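Long-range contact in O-methyltransferase family 3 (Niastella koreensis, PDB 7CVW), which transfers a methyl group from S-adenosyl-L-methionine to either hydroxyl of catechol-like compounds, using a magnesium ion as cofactor: residues L25-S30 / A68-I73. Sequence-based numbering, arbitrary orientation.
Sequences LAATNS and AGYSTI. With SAH (S-adenosyl-L-homocysteine), chain E.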
ATOM      1  N   LEU A  25     -13.251  13.496  13.119  1.00  9.49           N
ATOM      2  CA  LEU A  25     -13.259  14.964  12.954  1.00  9.96           C
ATOM      3  C   LEU A  25     -12.942  15.613  14.303  1.00  9.61           C
ATOM      4  O   LEU A  25     -12.227  16.640  14.322  1.00  9.81           O
ATOM      5  CB  LEU A  25     -14.622  15.403  12.419  1.00 10.18           C
ATOM      6  CG  LEU A  25     -14.932  14.930  11.005  1.00 10.08           C
ATOM      7  CD1 LEU A  25     -16.371  15.282  10.649  1.00 10.39           C
ATOM      8  CD2 LEU A  25     -13.942  15.519  10.009  1.00 10.75           C
ATOM      9  N   ALA A  26     -13.452  15.054  15.398  1.00 10.10           N
ATOM     10  CA  ALA A  26     -13.230  15.613  16.750  1.00 10.35           C
ATOM     11  C   ALA A  26     -11.739  15.452  17.093  1.00 10.39           C
ATOM     12  O   ALA A  26     -11.158  16.358  17.706  1.00 10.48           O
ATOM     13  CB  ALA A  26     -14.138  14.940  17.750  1.00 10.32           C
ATOM     14  N   ALA A  27     -11.118  14.337  16.731  1.00 10.00           N
ATOM     15  CA  ALA A  27      -9.661  14.167  16.959  1.00 10.03           C
ATOM     16  C   ALA A  27      -8.883  15.272  16.227  1.00 10.35           C
ATOM     17  O   ALA A  27      -7.955  15.895  16.786  1.00 10.00           O
ATOM     18  CB  ALA A  27      -9.211  12.801  16.494  1.00  9.85           C
ATOM     19  N   THR A  28      -9.223  15.548  14.990  1.00 10.05           N
ATOM     20  CA  THR A  28      -8.560  16.623  14.219  1.00 10.08           C
ATOM     21  C   THR A  28      -8.803  17.961  14.917  1.00 10.59           C
ATOM     22  O   THR A  28      -7.863  18.741  15.104  1.00 10.90           O
ATOM     23  CB  THR A  28      -9.036  16.641  12.764  1.00 10.25           C
ATOM     24  OG1 THR A  28      -8.647  15.395  12.187  1.00 11.46           O
ATOM     25  CG2 THR A  28      -8.454  17.782  11.956  1.00 10.50           C
ATOM     26  N   ASN A  29     -10.036  18.223  15.325  1.00 11.61           N
ATOM     27  CA  ASN A  29     -10.393  19.520  15.955  1.00 12.77           C
ATOM     28  C   ASN A  29      -9.629  19.692  17.265  1.00 12.32           C
ATOM     29  O   ASN A  29      -9.252  20.845  17.610  1.00 11.91           O
ATOM     30  CB  ASN A  29     -11.910  19.633  16.146  1.00 14.95           C
ATOM     31  CG  ASN A  29     -12.622  19.861  14.830  1.00 19.69           C
ATOM     32  OD1 ASN A  29     -12.008  20.336  13.872  1.00 25.73           O
ATOM     33  ND2 ASN A  29     -13.890  19.487  14.754  1.00 23.98           N
ATOM     34  N   SER A  30      -9.321  18.590  17.953  1.00 11.63           N
ATOM     35  CA  SER A  30      -8.674  18.668  19.284  1.00 10.96           C
ATOM     36  C   SER A  30      -7.270  19.270  19.137  1.00 10.80           C
ATOM     37  O   SER A  30      -6.750  19.804  20.122  1.00 11.35           O
ATOM     38  CB  SER A  30      -8.669  17.326  19.992  1.00 10.35           C
ATOM     39  OG  SER A  30      -7.729  16.445  19.392  1.00 10.37           O
ATOM     40  N   ALA A  68      -2.936  12.976  18.667  1.00  8.83           N
ATOM     41  CA  ALA A  68      -4.324  13.064  19.175  1.00  8.71           C
ATOM     42  C   ALA A  68      -5.075  11.742  18.939  1.00  8.50           C
ATOM     43  O   ALA A  68      -6.277  11.694  19.167  1.00  8.24           O
ATOM     44  CB  ALA A  68      -5.001  14.241  18.510  1.00  9.52           C
ATOM     45  N   GLY A  69      -4.397  10.705  18.455  1.00  7.82           N
ATOM     46  CA  GLY A  69      -5.015   9.385  18.262  1.00  7.86           C
ATOM     47  C   GLY A  69      -5.733   9.249  16.931  1.00  7.97           C
ATOM     48  O   GLY A  69      -6.528   8.310  16.810  1.00  8.64           O
ATOM     49  N   TYR A  70      -5.486  10.131  15.959  1.00  7.96           N
ATOM     50  CA  TYR A  70      -6.175  10.100  14.637  1.00  7.67           C
ATOM     51  C   TYR A  70      -5.814   8.788  13.923  1.00  7.89           C
ATOM     52  O   TYR A  70      -6.698   8.004  13.530  1.00  7.69           O
ATOM     53  CB  TYR A  70      -5.853  11.361  13.839  1.00  7.92           C
ATOM     54  CG  TYR A  70      -6.637  11.446  12.565  1.00  8.29           C
ATOM     55  CD1 TYR A  70      -6.134  10.869  11.424  1.00  8.71           C
ATOM     56  CD2 TYR A  70      -7.879  12.057  12.515  1.00  9.02           C
ATOM     57  CE1 TYR A  70      -6.833  10.891  10.226  1.00  9.18           C
ATOM     58  CE2 TYR A  70      -8.596  12.081  11.327  1.00  9.56           C
ATOM     59  CZ  TYR A  70      -8.072  11.501  10.190  1.00  9.43           C
ATOM     60  OH  TYR A  70      -8.791  11.464   9.039  1.00 10.68           O
ATOM     61  N   SER A  71      -4.522   8.512  13.743  1.00  7.54           N
ATOM     62  CA  SER A  71      -4.060   7.255  13.096  1.00  8.06           C
ATOM     63  C   SER A  71      -4.541   6.079  13.943  1.00  8.16           C
ATOM     64  O   SER A  71      -4.926   5.050  13.361  1.00  9.69           O
ATOM     65  CB  SER A  71      -2.578   7.198  12.887  1.00  7.97           C
ATOM     66  OG  SER A  71      -1.878   7.402  14.096  1.00  8.81           O
ATOM     67  N   THR A  72      -4.500   6.228  15.271  1.00  9.11           N
ATOM     68  CA  THR A  72      -4.889   5.188  16.244  1.00  9.52           C
ATOM     69  C   THR A  72      -6.336   4.743  15.997  1.00  8.93           C
ATOM     70  O   THR A  72      -6.626   3.529  15.975  1.00  9.27           O
ATOM     71  CB  THR A  72      -4.713   5.737  17.660  1.00 10.74           C
ATOM     72  OG1 THR A  72      -3.514   6.527  17.683  1.00 12.97           O
ATOM     73  CG2 THR A  72      -4.698   4.589  18.650  1.00 11.48           C
ATOM     74  N   ILE A  73      -7.235   5.697  15.831  1.00  8.92           N
ATOM     75  CA  ILE A  73      -8.674   5.370  15.616  1.00  9.08           C
ATOM     76  C   ILE A  73      -8.843   4.582  14.311  1.00  8.84           C
ATOM     77  O   ILE A  73      -9.580   3.594  14.299  1.00  8.67           O
ATOM     78  CB  ILE A  73      -9.518   6.653  15.628  1.00  9.19           C
ATOM     79  CG1 ILE A  73      -9.542   7.235  17.045  1.00  9.03           C
ATOM     80  CG2 ILE A  73     -10.917   6.404  15.090  1.00 10.10           C
ATOM     81  CD1 ILE A  73      -9.982   8.678  17.136  1.00  9.20           C
TER
HETATM   82  N   SAH E 303       0.576   8.858  14.322  1.00 20.00           N
HETATM   83  CA  SAH E 303      -0.033  10.166  14.635  1.00 20.00           C
HETATM   84  CB  SAH E 303       1.009  11.290  14.531  1.00 20.00           C
HETATM   85  CG  SAH E 303       2.180  11.135  15.443  1.00 20.00           C
HETATM   86  SD  SAH E 303       3.023  12.770  15.448  1.00 20.00           S
HETATM   87  C   SAH E 303      -1.169  10.373  13.631  1.00 20.00           C
HETATM   88  O   SAH E 303      -2.216  10.722  14.042  1.00 20.00           O
HETATM   89  OXT SAH E 303      -0.892  10.181  12.496  1.00 20.00           O
HETATM   90  C5' SAH E 303       4.514  12.355  16.406  1.00 20.00           C
HETATM   91  C4' SAH E 303       4.189  12.087  17.850  1.00 20.00           C
HETATM   92  O4' SAH E 303       5.347  11.463  18.418  1.00 20.00           O
HETATM   93  C3' SAH E 303       3.910  13.322  18.734  1.00 20.00           C
HETATM   94  O3' SAH E 303       2.695  13.213  19.451  1.00 20.00           O
HETATM   95  C2' SAH E 303       5.105  13.372  19.689  1.00 20.00           C
HETATM   96  O2' SAH E 303       4.807  13.904  20.950  1.00 20.00           O
HETATM   97  C1' SAH E 303       5.467  11.900  19.739  1.00 20.00           C
HETATM   98  N9  SAH E 303       6.806  11.618  20.206  1.00 20.00           N
HETATM   99  C8  SAH E 303       7.914  12.407  20.107  1.00 20.00           C
HETATM  100  N7  SAH E 303       8.968  11.880  20.664  1.00 20.00           N
HETATM  101  C5  SAH E 303       8.533  10.670  21.164  1.00 20.00           C
HETATM  102  C6  SAH E 303       9.180   9.630  21.861  1.00 20.00           C
HETATM  103  N6  SAH E 303      10.449   9.666  22.213  1.00 20.00           N
HETATM  104  N1  SAH E 303       8.446   8.573  22.214  1.00 20.00           N
HETATM  105  C2  SAH E 303       7.159   8.549  21.868  1.00 20.00           C
HETATM  106  N3  SAH E 303       6.447   9.465  21.237  1.00 20.00           N
HETATM  107  C4  SAH E 303       7.198  10.501  20.881  1.00 20.00           C
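Y70 lies against A27 and T28 of helix 22-34. Y70 CB is 3.7 Å from SAH O, a carboxylate oxygen of S-adenosyl-L-homocysteine. CG stands anti to the backbone N (chi1 -174°), and the ring leads away from the ligand, toward helix 22-34. It runs beside the T28 side chain, both pointing the same way. A27 CB sits at the ring edge, near its plane, 4.3 Å from Y70 CD2. T28 OG1 approaches obliquely and lies 3.4 Å from both Y70 CD2 and Y70 CE2. The Y70 side chain also touches V41, an S-adenosyl-L-methionine-binding residue, and its ring meets that of W74 with planes at about 65°. At the tip, Y70 OH is hydrogen-bonded to E20 OE2.

A27 CB is also 4.2 Å from CD1 of I73, further along helix 70-76. In the loop before that helix, A68 CB packs 3.6 Å from S30 OG. That hydroxyl donates a hydrogen bond within its own helix, S30 OG to A27 O at 2.7 Å. No hydrogen bond joins the two segments directly, but N101 ND2 bonds to both S30 OG and A68 O and so bridges them.

G69 is the N-cap of helix 70-76. S71 N donates to SAH O, and SAH N donates to S71 OG at 2.9 Å. E63 OE2 also bonds S71 OG.

The contact backs the cofactor site of a class I-like methyltransferase fold. Y70 and S71 line the pocket, and 25-30 packs behind Y70. Helix 70-76 follows strand 60-64, between strands 84-89 and 133-138. Helix 92-104 touches both helices.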